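Local structure of DUF574 domain-containing protein (Thermobifida fusca, 2QE6) at residues Y27-G32 / A39-A44; S196-G201 / V241-L246; N93-A98 / A122-D127; H168-D173 / R177-Y182. The protein binds S-adenosylmethionine through a Rossmann-like fold and is probably a methyltransferase, though its substrate is not established. The protein carries 1 engineered substitution. All coordinates share one frame; numbering follows the deposited sequence.

Contact 1: Y27-G32 / A39-A44; sequences YDALLG and ADRALA. With SAM (S-adenosylmethionine), chain F.
In the N-terminal helical pair beside the S-adenosylmethionine site, A29 and L30 of helix 23-30 rest on A44 of helix 38-48. The methyl A29 CB meets A44 CB at 4.0 Å. L30 CD2 reaches the same methyl at 3.9 Å. R41 CG lies 4.1 Å from A29 CB. Y27 points its CB away from helix 38-48. Its CG is anti to the backbone N (chi1 -175°), which brings one ring face to the ligand. SAM SD sits 3.6 Å above that ring, offset toward the rim. Y27 OH also gives a weak hydrogen bond to SAM O at 2.8 Å, and bonds with N61. An alanine at Y27 would be likely to deprive the sulfur of its aromatic neighbour and the ligand carboxylate of this hydroxyl. Helix 23-30 ends in a Schellman motif at G32. L31 packs on helix 54-75, while L43 of helix 38-48 touches helix 203-216.

Contact 2: S196-G201 / V241-L246; sequences SLVDTG and VVYTAL
Y243 reaches across to V198 and T200 at one edge of the mixed sheet of a Rossmann-like methyltransferase fold. Strands 191-197 and 235-243 are not direct neighbours there; strand 265-271 runs between them. The Y243 side chain starts with CG anti to its carbonyl carbon (chi1 -71°). CB itself does not point at the other segment, but the ring carries the contact forward. On the ring, CE1 comes to 3.9 Å from V198 CG1. The two side chains cross at about a right angle, and the methyl approaches the ring obliquely. Next, CZ meets T200 CG2 at 4.1 Å. At the tip, Y243 OH and T200 OG1 share a hydrogen bond of 2.7 Å, and either hydroxyl may be the donor. T200 OG1 lies at the ring edge, in its plane. The T200 and Y243 side chains come from opposite directions to make this bond. A phenylalanine in place of Y243 would probably leave T200 OG1 without this partner. M266 of the intervening strand 265-271 touches V198, T200 and Y243 and joins the two sides. Around T200 the chain turns: D199 OD1 accepts from G201 N at 2.8 Å in an Asx turn, the N-H pointing at the oxygen with an angle of 155°.

Contact 3: N93-A98 / A122-D127; sequences NTHEVA and ALLAKD
L124 lays a methyl over the ring of H95 in a CH-pi contact. L124 CD2 is 3.9 Å from the H95 ring centroid and 27° off the ring normal. E96 CG lies over the opposite face, so the imidazole is held between two aliphatic groups. H95 takes a first torsion that sets CG between its backbone N and carbonyl carbon (chi1 81°), with the ring lying against E96 CG. H95 ND1 bonds with Y109 OH, which helps fix the ring's rotation. D127 slides past the ring in the other direction. Its OD2 is 3.6 Å from H95 CD2, but bonds with T130 and Q99 instead. E96 folds back on the helix start: N93 N donates to E96 OE1 at 2.7 Å, nearly straight at 175°. N93 stands at the N-cap position, but its side chain makes no capping bond. The contact lies at the surface. It joins helix 94-101 to L124 of helix 114-124 and the loop that follows, with strands 106-111 and 130-134 beneath H95 and L124.

Contact 4: H168-D173 / R177-Y182; sequences HYLSPD and RVVGAY. With SAM (S-adenosylmethionine), chain F.
The guanidinium of R177 is tied to D173 through water at its edge. R177 NE gives a hydrogen bond of 3.1 Å to a water that lies in the guanidinium plane and donates to D173 O. V178 CG2 lies 3.5 Å above one guanidinium face, offset toward the rim. A second flat group, the Y169 ring, has H168 CD2 over one face. The ligand meets this ring obliquely, with SAM C5' 3.6 Å from Y169 CE2. Y169 OH bonds with a pentanediol molecule, probably from the crystallisation liquor. The segments themselves meet by apolar contact. They belong to the beta-alpha-beta crossover that runs from strand 160-163 through helix 175-185 to strand 191-197. L170, on the loop before the helix, points at it with an extended chain (chi2 179°). Its CD1 is 3.7 Å from V179 CG2 and 4.0 Å from V178 CG1, touching both valines at once. All three side chains are buried. V179 also touches strand 191-197, and L170 packs on L163 of strand 160-163. One turn further along the helix, Y182 OH bonds with V137 O, and V137 is itself a residue of the S-adenosylmethionine site.

Along the chain the order is contact 1, contact 3, contact 4, contact 2, each closing before the next opens. Contacts 1 and 4 both touch the same S-adenosylmethionine, although their centres are 25 Å apart. The cofactor thus links helix 23-30 with the loop after strand 160-163. Contacts 2 and 4 meet directly through H168, which packs on S196 and L197; helix 175-185 leads straight into strand 191-197. Contact 3 stands apart, across the chain's centre from contacts 2 and 4, with centres 28 Å and 27 Å away. It lies near outer strand 130-134, while contact 2 involves the other outermost strand, 235-243. Contacts 3 and 2 thus mark the two sheet ends, contacts 1 and 4 the ligand site.

Contact 1: Y27-G32 / A39-A44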
loop_
_atom_site.group_PDB
_atom_site.type_symbol
_atom_site.label_atom_id
_atom_site.label_comp_id
_atom_site.label_asym_id
_atom_site.label_seq_id
_atom_site.Cartn_x
_atom_site.Cartn_y
_atom_site.Cartn_z
ATOM N N TYR A 27 -9.231 1.198 -7.287
ATOM C CA TYR A 27 -7.989 0.438 -7.461
ATOM C C TYR A 27 -8.350 -1.004 -7.755
ATOM O O TYR A 27 -7.792 -1.610 -8.641
ATOM C CB TYR A 27 -7.171 0.563 -6.197
ATOM C CG TYR A 27 -5.831 -0.055 -6.226
ATOM C CD1 TYR A 27 -4.773 0.561 -6.847
ATOM C CD2 TYR A 27 -5.598 -1.249 -5.579
ATOM C CE1 TYR A 27 -3.476 -0.030 -6.857
ATOM C CE2 TYR A 27 -4.321 -1.843 -5.576
ATOM C CZ TYR A 27 -3.265 -1.217 -6.220
ATOM O OH TYR A 27 -2.000 -1.774 -6.218
ATOM N N ASP A 28 -9.346 -1.534 -7.066
ATOM C CA ASP A 28 -9.826 -2.888 -7.349
ATOM C C ASP A 28 -10.301 -3.018 -8.827
ATOM O O ASP A 28 -9.986 -3.966 -9.527
ATOM C CB ASP A 28 -10.991 -3.197 -6.441
ATOM C CG ASP A 28 -11.403 -4.626 -6.545
ATOM O OD1 ASP A 28 -10.549 -5.444 -6.163
ATOM O OD2 ASP A 28 -12.517 -4.902 -7.052
ATOM N N ALA A 29 -11.086 -2.051 -9.272
ATOM C CA ALA A 29 -11.542 -1.969 -10.652
ATOM C C ALA A 29 -10.324 -1.926 -11.609
ATOM O O ALA A 29 -10.292 -2.639 -12.596
ATOM C CB ALA A 29 -12.453 -0.722 -10.824
ATOM N N LEU A 30 -9.320 -1.100 -11.319
ATOM C CA LEU A 30 -8.101 -1.059 -12.137
ATOM C C LEU A 30 -7.421 -2.413 -12.283
ATOM O O LEU A 30 -6.912 -2.713 -13.355
ATOM C CB LEU A 30 -7.088 -0.070 -11.601
ATOM C CG LEU A 30 -7.451 1.387 -11.818
ATOM C CD1 LEU A 30 -6.420 2.293 -11.135
ATOM C CD2 LEU A 30 -7.570 1.727 -13.332
ATOM N N LEU A 31 -7.405 -3.190 -11.201
ATOM C CA LEU A 31 -6.860 -4.562 -11.198
ATOM C C LEU A 31 -7.768 -5.638 -11.764
ATOM O O LEU A 31 -7.367 -6.790 -11.835
ATOM C CB LEU A 31 -6.426 -4.955 -9.767
ATOM C CG LEU A 31 -5.324 -4.054 -9.198
ATOM C CD1 LEU A 31 -5.063 -4.342 -7.706
ATOM C CD2 LEU A 31 -4.045 -4.223 -10.032
ATOM N N GLY A 32 -8.987 -5.289 -12.164
ATOM C CA GLY A 32 -9.933 -6.259 -12.665
ATOM C C GLY A 32 -10.680 -7.052 -11.596
ATOM O O GLY A 32 -11.165 -8.167 -11.863
ATOM N N ALA A 39 -19.942 3.518 -10.056
ATOM C CA ALA A 39 -19.272 4.807 -9.874
ATOM C C ALA A 39 -17.780 4.577 -9.815
ATOM O O ALA A 39 -17.008 5.391 -10.286
ATOM C CB ALA A 39 -19.762 5.503 -8.602
ATOM N N ASP A 40 -17.355 3.445 -9.255
ATOM C CA ASP A 40 -15.925 3.144 -9.200
ATOM C C ASP A 40 -15.362 2.791 -10.572
ATOM O O ASP A 40 -14.307 3.255 -10.908
ATOM C CB ASP A 40 -15.641 1.998 -8.255
ATOM C CG ASP A 40 -16.203 2.250 -6.894
ATOM O OD1 ASP A 40 -15.757 3.247 -6.292
ATOM O OD2 ASP A 40 -17.093 1.491 -6.481
ATOM N N ARG A 41 -16.042 1.910 -11.305
ATOM C CA ARG A 41 -15.637 1.568 -12.669
ATOM C C ARG A 41 -15.683 2.813 -13.585
ATOM O O ARG A 41 -14.778 3.039 -14.396
ATOM C CB ARG A 41 -16.495 0.437 -13.187
ATOM C CG ARG A 41 -16.262 -0.862 -12.392
ATOM C CD ARG A 41 -17.003 -2.070 -12.911
ATOM N NE ARG A 41 -18.442 -1.853 -13.028
ATOM C CZ ARG A 41 -19.319 -2.071 -12.055
ATOM N NH1 ARG A 41 -18.937 -2.514 -10.865
ATOM N NH2 ARG A 41 -20.594 -1.829 -12.279
ATOM N N ALA A 42 -16.721 3.622 -13.467
ATOM C CA ALA A 42 -16.750 4.876 -14.266
ATOM C C ALA A 42 -15.509 5.744 -13.998
ATOM O O ALA A 42 -14.926 6.315 -14.923
ATOM C CB ALA A 42 -18.063 5.667 -14.040
ATOM N N LEU A 43 -15.062 5.852 -12.754
ATOM C CA LEU A 43 -13.909 6.727 -12.505
ATOM C C LEU A 43 -12.603 6.046 -12.984
ATOM O O LEU A 43 -11.702 6.715 -13.482
ATOM C CB LEU A 43 -13.806 7.154 -11.022
ATOM C CG LEU A 43 -12.606 8.029 -10.595
ATOM C CD1 LEU A 43 -12.603 9.394 -11.343
ATOM C CD2 LEU A 43 -12.610 8.197 -9.077
ATOM N N ALA A 44 -12.483 4.741 -12.796
ATOM C CA ALA A 44 -11.319 4.027 -13.299
ATOM C C ALA A 44 -11.206 4.211 -14.833
ATOM O O ALA A 44 -10.121 4.468 -15.340
ATOM C CB ALA A 44 -11.407 2.521 -12.933
HETATM N N SAM F . -1.989 -0.999 -0.337
HETATM C CA SAM F . -2.709 -1.599 -1.528
HETATM C C SAM F . -1.739 -1.738 -2.680
HETATM O O SAM F . -1.913 -2.599 -3.535
HETATM O OXT SAM F . -0.779 -0.963 -2.783
HETATM C CB SAM F . -3.917 -0.806 -2.064
HETATM C CG SAM F . -3.609 0.586 -2.638
HETATM S SD SAM F . -5.057 1.601 -3.081
HETATM C CE SAM F . -6.305 0.377 -2.613
HETATM C "C5'" SAM F . -5.077 2.582 -1.566
HETATM C "C4'" SAM F . -5.768 2.066 -0.297
HETATM O "O4'" SAM F . -5.439 2.921 0.802
HETATM C "C3'" SAM F . -7.303 2.064 -0.374
HETATM O "O3'" SAM F . -7.834 0.801 -0.014
HETATM C "C2'" SAM F . -7.783 3.163 0.561
HETATM O "O2'" SAM F . -9.102 2.973 1.089
HETATM C "C1'" SAM F . -6.633 3.160 1.563
HETATM N N9 SAM F . -6.556 4.449 2.252
HETATM C C8 SAM F . -6.299 5.715 1.729
HETATM N N7 SAM F . -6.315 6.613 2.749
HETATM C C5 SAM F . -6.562 5.923 3.907
HETATM C C6 SAM F . -6.658 6.346 5.242
HETATM N N6 SAM F . -6.528 7.669 5.538
HETATM N N1 SAM F . -6.911 5.381 6.201
HETATM C C2 SAM F . -7.060 4.017 5.875
HETATM N N3 SAM F . -6.973 3.601 4.550
HETATM C C4 SAM F . -6.714 4.558 3.600
#

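Contact 2: S196-G201 / V241-L246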
loop_
_atom_site.group_PDB
_atom_site.type_symbol
_atom_site.label_atom_id
_atom_site.label_comp_id
_atom_site.label_asym_id
_atom_site.label_seq_id
_atom_site.Cartn_x
_atom_site.Cartn_y
_atom_site.Cartn_z
ATOM N N SER A 196 4.472 5.053 -3.861
ATOM C CA SER A 196 3.865 6.363 -3.997
ATOM C C SER A 196 3.837 6.754 -5.460
ATOM O O SER A 196 4.790 6.515 -6.180
ATOM C CB SER A 196 4.682 7.404 -3.266
ATOM O OG SER A 196 4.116 8.737 -3.440
ATOM N N LEU A 197 2.753 7.406 -5.860
ATOM C CA LEU A 197 2.739 8.228 -7.030
ATOM C C LEU A 197 3.901 9.220 -6.977
ATOM O O LEU A 197 4.112 9.901 -5.956
ATOM C CB LEU A 197 1.377 8.938 -7.095
ATOM C CG LEU A 197 1.002 9.850 -8.263
ATOM C CD1 LEU A 197 1.121 9.152 -9.649
ATOM C CD2 LEU A 197 -0.406 10.329 -7.986
ATOM N N VAL A 198 4.637 9.339 -8.089
ATOM C CA VAL A 198 5.908 10.100 -8.113
ATOM C C VAL A 198 5.769 11.248 -9.102
ATOM O O VAL A 198 5.017 11.159 -10.059
ATOM C CB VAL A 198 7.156 9.187 -8.443
ATOM C CG1 VAL A 198 7.164 8.750 -9.906
ATOM C CG2 VAL A 198 8.478 9.905 -8.059
ATOM N N ASP A 199 6.430 12.361 -8.812
ATOM C CA ASP A 199 6.587 13.471 -9.760
ATOM C C ASP A 199 8.063 13.444 -10.166
ATOM O O ASP A 199 8.939 13.818 -9.385
ATOM C CB ASP A 199 6.243 14.822 -9.111
ATOM C CG ASP A 199 6.289 15.996 -10.079
ATOM O OD1 ASP A 199 6.811 15.852 -11.185
ATOM O OD2 ASP A 199 5.825 17.087 -9.716
ATOM N N THR A 200 8.322 13.015 -11.400
ATOM C CA THR A 200 9.624 13.142 -12.026
ATOM C C THR A 200 9.465 14.031 -13.276
ATOM O O THR A 200 10.201 13.886 -14.246
ATOM C CB THR A 200 10.229 11.769 -12.369
ATOM O OG1 THR A 200 9.322 11.053 -13.193
ATOM C CG2 THR A 200 10.507 10.929 -11.090
ATOM N N GLY A 201 8.487 14.946 -13.258
ATOM C CA GLY A 201 8.278 15.883 -14.363
ATOM C C GLY A 201 7.649 15.287 -15.606
ATOM O O GLY A 201 7.802 15.788 -16.698
ATOM N N VAL A 241 15.016 4.276 -3.541
ATOM C CA VAL A 241 13.696 4.675 -3.992
ATOM C C VAL A 241 13.753 4.749 -5.524
ATOM O O VAL A 241 14.471 5.565 -6.086
ATOM C CB VAL A 241 13.252 6.009 -3.348
ATOM C CG1 VAL A 241 11.954 6.484 -3.914
ATOM C CG2 VAL A 241 13.128 5.833 -1.804
ATOM N N VAL A 242 13.055 3.833 -6.186
ATOM C CA VAL A 242 13.149 3.675 -7.652
ATOM C C VAL A 242 11.772 3.378 -8.210
ATOM O O VAL A 242 10.869 2.995 -7.453
ATOM C CB VAL A 242 14.089 2.531 -8.036
ATOM C CG1 VAL A 242 15.520 2.835 -7.580
ATOM C CG2 VAL A 242 13.576 1.165 -7.472
ATOM N N TYR A 243 11.588 3.573 -9.522
ATOM C CA TYR A 243 10.325 3.227 -10.155
ATOM C C TYR A 243 9.951 1.790 -9.737
ATOM O O TYR A 243 10.795 0.937 -9.567
ATOM C CB TYR A 243 10.408 3.373 -11.669
ATOM C CG TYR A 243 10.485 4.803 -12.187
ATOM C CD1 TYR A 243 9.467 5.716 -11.930
ATOM C CD2 TYR A 243 11.569 5.234 -12.929
ATOM C CE1 TYR A 243 9.511 7.038 -12.440
ATOM C CE2 TYR A 243 11.621 6.544 -13.438
ATOM C CZ TYR A 243 10.579 7.433 -13.185
ATOM O OH TYR A 243 10.595 8.723 -13.672
ATOM N N THR A 244 8.677 1.551 -9.496
ATOM C CA THR A 244 8.247 0.291 -8.911
ATOM C C THR A 244 8.783 -0.972 -9.647
ATOM O O THR A 244 9.187 -1.922 -8.975
ATOM C CB THR A 244 6.668 0.241 -8.721
ATOM O OG1 THR A 244 6.009 0.542 -9.967
ATOM C CG2 THR A 244 6.204 1.231 -7.664
ATOM N N ALA A 245 8.820 -0.982 -10.985
ATOM C CA ALA A 245 9.264 -2.162 -11.737
ATOM C C ALA A 245 10.795 -2.437 -11.590
ATOM O O ALA A 245 11.269 -3.532 -11.905
ATOM C CB ALA A 245 8.909 -2.008 -13.191
ATOM N N LEU A 246 11.531 -1.409 -11.144
ATOM C CA LEU A 246 12.978 -1.462 -10.971
ATOM C C LEU A 246 13.385 -1.932 -9.563
ATOM O O LEU A 246 14.570 -2.126 -9.288
ATOM C CB LEU A 246 13.585 -0.066 -11.254
ATOM C CG LEU A 246 13.412 0.532 -12.653
ATOM C CD1 LEU A 246 14.137 1.898 -12.797
ATOM C CD2 LEU A 246 13.899 -0.419 -13.740
#

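Contact 3: N93-A98 / A122-D127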
loop_
_atom_site.group_PDB
_atom_site.type_symbol
_atom_site.label_atom_id
_atom_site.label_comp_id
_atom_site.label_asym_id
_atom_site.label_seq_id
_atom_site.Cartn_x
_atom_site.Cartn_y
_atom_site.Cartn_z
ATOM N N ASN A 93 -2.178 -11.718 -1.798
ATOM C CA ASN A 93 -2.211 -10.715 -0.741
ATOM C C ASN A 93 -0.999 -10.865 0.157
ATOM O O ASN A 93 -0.340 -11.925 0.176
ATOM C CB ASN A 93 -3.483 -10.857 0.100
ATOM C CG ASN A 93 -4.746 -10.670 -0.708
ATOM O OD1 ASN A 93 -4.952 -9.616 -1.298
ATOM N ND2 ASN A 93 -5.593 -11.686 -0.736
ATOM N N THR A 94 -0.747 -9.820 0.937
ATOM C CA THR A 94 0.399 -9.754 1.866
ATOM C C THR A 94 0.612 -10.986 2.711
ATOM O O THR A 94 1.710 -11.539 2.699
ATOM C CB THR A 94 0.275 -8.540 2.764
ATOM O OG1 THR A 94 0.188 -7.398 1.919
ATOM C CG2 THR A 94 1.477 -8.408 3.724
ATOM N N HIS A 95 -0.426 -11.435 3.417
ATOM C CA HIS A 95 -0.275 -12.576 4.319
ATOM C C HIS A 95 0.027 -13.895 3.586
ATOM O O HIS A 95 0.691 -14.802 4.116
ATOM C CB HIS A 95 -1.509 -12.682 5.220
ATOM C CG HIS A 95 -2.691 -13.351 4.590
ATOM N ND1 HIS A 95 -3.600 -12.677 3.807
ATOM C CD2 HIS A 95 -3.162 -14.626 4.703
ATOM C CE1 HIS A 95 -4.564 -13.497 3.433
ATOM N NE2 HIS A 95 -4.323 -14.688 3.961
ATOM N N GLU A 96 -0.463 -13.978 2.358
ATOM C CA GLU A 96 -0.222 -15.130 1.499
ATOM C C GLU A 96 1.237 -15.158 1.062
ATOM O O GLU A 96 1.898 -16.163 1.144
ATOM C CB GLU A 96 -1.179 -15.069 0.298
ATOM C CG GLU A 96 -2.658 -15.318 0.689
ATOM C CD GLU A 96 -3.681 -14.782 -0.336
ATOM O OE1 GLU A 96 -3.289 -14.176 -1.364
ATOM O OE2 GLU A 96 -4.893 -14.969 -0.088
ATOM N N VAL A 97 1.745 -14.025 0.601
ATOM C CA VAL A 97 3.166 -13.921 0.312
ATOM C C VAL A 97 4.007 -14.205 1.565
ATOM O O VAL A 97 4.915 -15.034 1.527
ATOM C CB VAL A 97 3.507 -12.511 -0.222
ATOM C CG1 VAL A 97 4.926 -12.502 -0.729
ATOM C CG2 VAL A 97 2.537 -12.174 -1.339
ATOM N N ALA A 98 3.680 -13.543 2.679
ATOM C CA ALA A 98 4.468 -13.686 3.916
ATOM C C ALA A 98 4.478 -15.129 4.373
ATOM O O ALA A 98 5.529 -15.675 4.717
ATOM C CB ALA A 98 3.924 -12.773 5.023
ATOM N N ALA A 122 -14.659 -12.543 6.500
ATOM C CA ALA A 122 -14.922 -13.838 5.857
ATOM C C ALA A 122 -13.627 -14.624 5.638
ATOM O O ALA A 122 -13.391 -15.644 6.295
ATOM C CB ALA A 122 -15.633 -13.599 4.497
ATOM N N LEU A 123 -12.778 -14.116 4.740
ATOM C CA LEU A 123 -11.527 -14.803 4.359
ATOM C C LEU A 123 -10.548 -15.101 5.548
ATOM O O LEU A 123 -9.793 -16.074 5.467
ATOM C CB LEU A 123 -10.798 -14.039 3.212
ATOM C CG LEU A 123 -11.494 -13.665 1.865
ATOM C CD1 LEU A 123 -10.862 -12.445 1.190
ATOM C CD2 LEU A 123 -11.509 -14.809 0.849
ATOM N N LEU A 124 -10.583 -14.317 6.644
ATOM C CA LEU A 124 -9.524 -14.371 7.692
ATOM C C LEU A 124 -9.922 -14.794 9.114
ATOM O O LEU A 124 -9.077 -14.736 10.020
ATOM C CB LEU A 124 -8.832 -13.020 7.827
ATOM C CG LEU A 124 -8.191 -12.434 6.595
ATOM C CD1 LEU A 124 -7.723 -11.095 6.981
ATOM C CD2 LEU A 124 -7.039 -13.285 6.063
ATOM N N ALA A 125 -11.176 -15.188 9.330
ATOM C CA ALA A 125 -11.572 -15.752 10.636
ATOM C C ALA A 125 -10.931 -17.140 10.846
ATOM O O ALA A 125 -10.687 -17.553 11.986
ATOM C CB ALA A 125 -13.092 -15.822 10.764
ATOM N N LYS A 126 -10.650 -17.833 9.735
ATOM C CA LYS A 126 -9.955 -19.131 9.734
ATOM C C LYS A 126 -8.410 -19.042 9.947
ATOM O O LYS A 126 -7.744 -20.071 10.126
ATOM C CB LYS A 126 -10.248 -19.885 8.412
ATOM C CG LYS A 126 -11.709 -20.257 8.158
ATOM N N ASP A 127 -7.846 -17.832 9.912
ATOM C CA ASP A 127 -6.397 -17.634 10.072
ATOM C C ASP A 127 -6.087 -16.909 11.381
ATOM O O ASP A 127 -6.374 -15.735 11.527
ATOM C CB ASP A 127 -5.825 -16.872 8.879
ATOM C CG ASP A 127 -4.293 -16.794 8.885
ATOM O OD1 ASP A 127 -3.634 -17.274 9.849
ATOM O OD2 ASP A 127 -3.749 -16.229 7.909
#

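Contact 4: H168-D173 / R177-Y182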
loop_
_atom_site.group_PDB
_atom_site.type_symbol
_atom_site.label_atom_id
_atom_site.label_comp_id
_atom_site.label_asym_id
_atom_site.label_seq_id
_atom_site.Cartn_x
_atom_site.Cartn_y
_atom_site.Cartn_z
ATOM N N HIS A 168 0.649 8.605 -1.266
ATOM C CA HIS A 168 0.093 9.731 -2.050
ATOM C C HIS A 168 -1.332 10.125 -1.605
ATOM O O HIS A 168 -1.911 11.043 -2.142
ATOM C CB HIS A 168 0.149 9.432 -3.567
ATOM C CG HIS A 168 -0.416 8.096 -3.968
ATOM N ND1 HIS A 168 0.338 6.949 -4.007
ATOM C CD2 HIS A 168 -1.674 7.730 -4.318
ATOM C CE1 HIS A 168 -0.417 5.938 -4.395
ATOM N NE2 HIS A 168 -1.649 6.382 -4.575
ATOM N N TYR A 169 -1.901 9.424 -0.616
ATOM C CA TYR A 169 -3.178 9.846 -0.013
ATOM C C TYR A 169 -2.975 10.633 1.281
ATOM O O TYR A 169 -3.966 10.987 1.941
ATOM C CB TYR A 169 -4.107 8.622 0.228
ATOM C CG TYR A 169 -4.409 7.889 -1.056
ATOM C CD1 TYR A 169 -5.019 8.542 -2.131
ATOM C CD2 TYR A 169 -4.012 6.583 -1.226
ATOM C CE1 TYR A 169 -5.227 7.898 -3.345
ATOM C CE2 TYR A 169 -4.223 5.927 -2.409
ATOM C CZ TYR A 169 -4.848 6.573 -3.459
ATOM O OH TYR A 169 -5.029 5.879 -4.621
ATOM N N LEU A 170 -1.708 10.884 1.659
ATOM C CA LEU A 170 -1.381 11.673 2.857
ATOM C C LEU A 170 -1.000 13.067 2.406
ATOM O O LEU A 170 -0.043 13.244 1.680
ATOM C CB LEU A 170 -0.229 11.050 3.678
ATOM C CG LEU A 170 -0.461 9.627 4.249
ATOM C CD1 LEU A 170 0.759 9.086 5.021
ATOM C CD2 LEU A 170 -1.688 9.602 5.129
ATOM N N SER A 171 -1.723 14.054 2.885
ATOM C CA SER A 171 -1.508 15.427 2.427
ATOM C C SER A 171 -0.249 15.982 3.015
ATOM O O SER A 171 0.235 15.474 4.035
ATOM C CB SER A 171 -2.693 16.331 2.816
ATOM O OG SER A 171 -2.905 16.348 4.203
ATOM N N PRO A 172 0.282 17.051 2.395
ATOM C CA PRO A 172 1.399 17.756 2.949
ATOM C C PRO A 172 1.231 18.185 4.413
ATOM O O PRO A 172 2.224 18.277 5.134
ATOM C CB PRO A 172 1.486 19.007 2.055
ATOM C CG PRO A 172 1.054 18.557 0.787
ATOM C CD PRO A 172 -0.095 17.623 1.085
ATOM N N ASP A 173 0.012 18.486 4.844
ATOM C CA ASP A 173 -0.152 18.984 6.216
ATOM C C ASP A 173 -0.155 17.899 7.284
ATOM O O ASP A 173 0.100 18.194 8.436
ATOM C CB ASP A 173 -1.317 19.970 6.375
ATOM C CG ASP A 173 -2.610 19.490 5.802
ATOM O OD1 ASP A 173 -2.846 18.272 5.712
ATOM O OD2 ASP A 173 -3.415 20.375 5.440
ATOM N N ARG A 177 3.982 14.073 10.448
ATOM C CA ARG A 177 3.577 13.552 11.739
ATOM C C ARG A 177 3.061 12.117 11.618
ATOM O O ARG A 177 3.316 11.268 12.500
ATOM C CB ARG A 177 2.503 14.464 12.380
ATOM C CG ARG A 177 1.574 13.754 13.396
ATOM C CD ARG A 177 0.328 14.582 13.795
ATOM N NE ARG A 177 -0.778 14.561 12.813
ATOM C CZ ARG A 177 -1.685 13.583 12.692
ATOM N NH1 ARG A 177 -1.641 12.498 13.462
ATOM N NH2 ARG A 177 -2.650 13.691 11.782
ATOM N N VAL A 178 2.314 11.833 10.551
ATOM C CA VAL A 178 1.690 10.501 10.414
ATOM C C VAL A 178 2.749 9.419 10.174
ATOM O O VAL A 178 2.795 8.415 10.901
ATOM C CB VAL A 178 0.558 10.480 9.327
ATOM C CG1 VAL A 178 0.196 9.035 8.942
ATOM C CG2 VAL A 178 -0.698 11.266 9.839
ATOM N N VAL A 179 3.614 9.618 9.179
ATOM C CA VAL A 179 4.611 8.582 8.865
ATOM C C VAL A 179 5.637 8.500 10.000
ATOM O O VAL A 179 6.064 7.412 10.358
ATOM C CB VAL A 179 5.281 8.756 7.482
ATOM C CG1 VAL A 179 6.282 7.592 7.208
ATOM C CG2 VAL A 179 4.185 8.788 6.392
ATOM N N GLY A 180 6.001 9.658 10.549
ATOM C CA GLY A 180 6.882 9.710 11.720
ATOM C C GLY A 180 6.373 8.927 12.923
ATOM O O GLY A 180 7.158 8.314 13.637
ATOM N N ALA A 181 5.070 8.952 13.181
ATOM C CA ALA A 181 4.521 8.173 14.301
ATOM C C ALA A 181 4.747 6.673 14.110
ATOM O O ALA A 181 5.037 5.949 15.047
ATOM C CB ALA A 181 3.040 8.467 14.462
ATOM N N TYR A 182 4.567 6.180 12.898
ATOM C CA TYR A 182 4.736 4.752 12.648
ATOM C C TYR A 182 6.234 4.383 12.700
ATOM O O TYR A 182 6.569 3.333 13.193
ATOM C CB TYR A 182 4.092 4.349 11.290
ATOM C CG TYR A 182 2.566 4.504 11.236
ATOM C CD1 TYR A 182 1.743 3.717 12.035
ATOM C CD2 TYR A 182 1.954 5.449 10.393
ATOM C CE1 TYR A 182 0.343 3.841 12.015
ATOM C CE2 TYR A 182 0.535 5.582 10.366
ATOM C CZ TYR A 182 -0.245 4.766 11.194
ATOM O OH TYR A 182 -1.623 4.855 11.210
HETATM N N SAM F . -1.989 -0.999 -0.337
HETATM C CA SAM F . -2.709 -1.599 -1.528
HETATM C C SAM F . -1.739 -1.738 -2.680
HETATM O O SAM F . -1.913 -2.599 -3.535
HETATM O OXT SAM F . -0.779 -0.963 -2.783
HETATM C CB SAM F . -3.917 -0.806 -2.064
HETATM C CG SAM F . -3.609 0.586 -2.638
HETATM S SD SAM F . -5.057 1.601 -3.081
HETATM C CE SAM F . -6.305 0.377 -2.613
HETATM C "C5'" SAM F . -5.077 2.582 -1.566
HETATM C "C4'" SAM F . -5.768 2.066 -0.297
HETATM O "O4'" SAM F . -5.439 2.921 0.802
HETATM C "C3'" SAM F . -7.303 2.064 -0.374
HETATM O "O3'" SAM F . -7.834 0.801 -0.014
HETATM C "C2'" SAM F . -7.783 3.163 0.561
HETATM O "O2'" SAM F . -9.102 2.973 1.089
HETATM C "C1'" SAM F . -6.633 3.160 1.563
HETATM N N9 SAM F . -6.556 4.449 2.252
HETATM C C8 SAM F . -6.299 5.715 1.729
HETATM N N7 SAM F . -6.315 6.613 2.749
HETATM C C5 SAM F . -6.562 5.923 3.907
HETATM C C6 SAM F . -6.658 6.346 5.242
HETATM N N6 SAM F . -6.528 7.669 5.538
HETATM N N1 SAM F . -6.911 5.381 6.201
HETATM C C2 SAM F . -7.060 4.017 5.875
HETATM N N3 SAM F . -6.973 3.601 4.550
HETATM C C4 SAM F . -6.714 4.558 3.600
HETATM O O HOH W 1 2.646 16.609 9.818
HETATM O O HOH W 2 0.317 17.041 11.402
#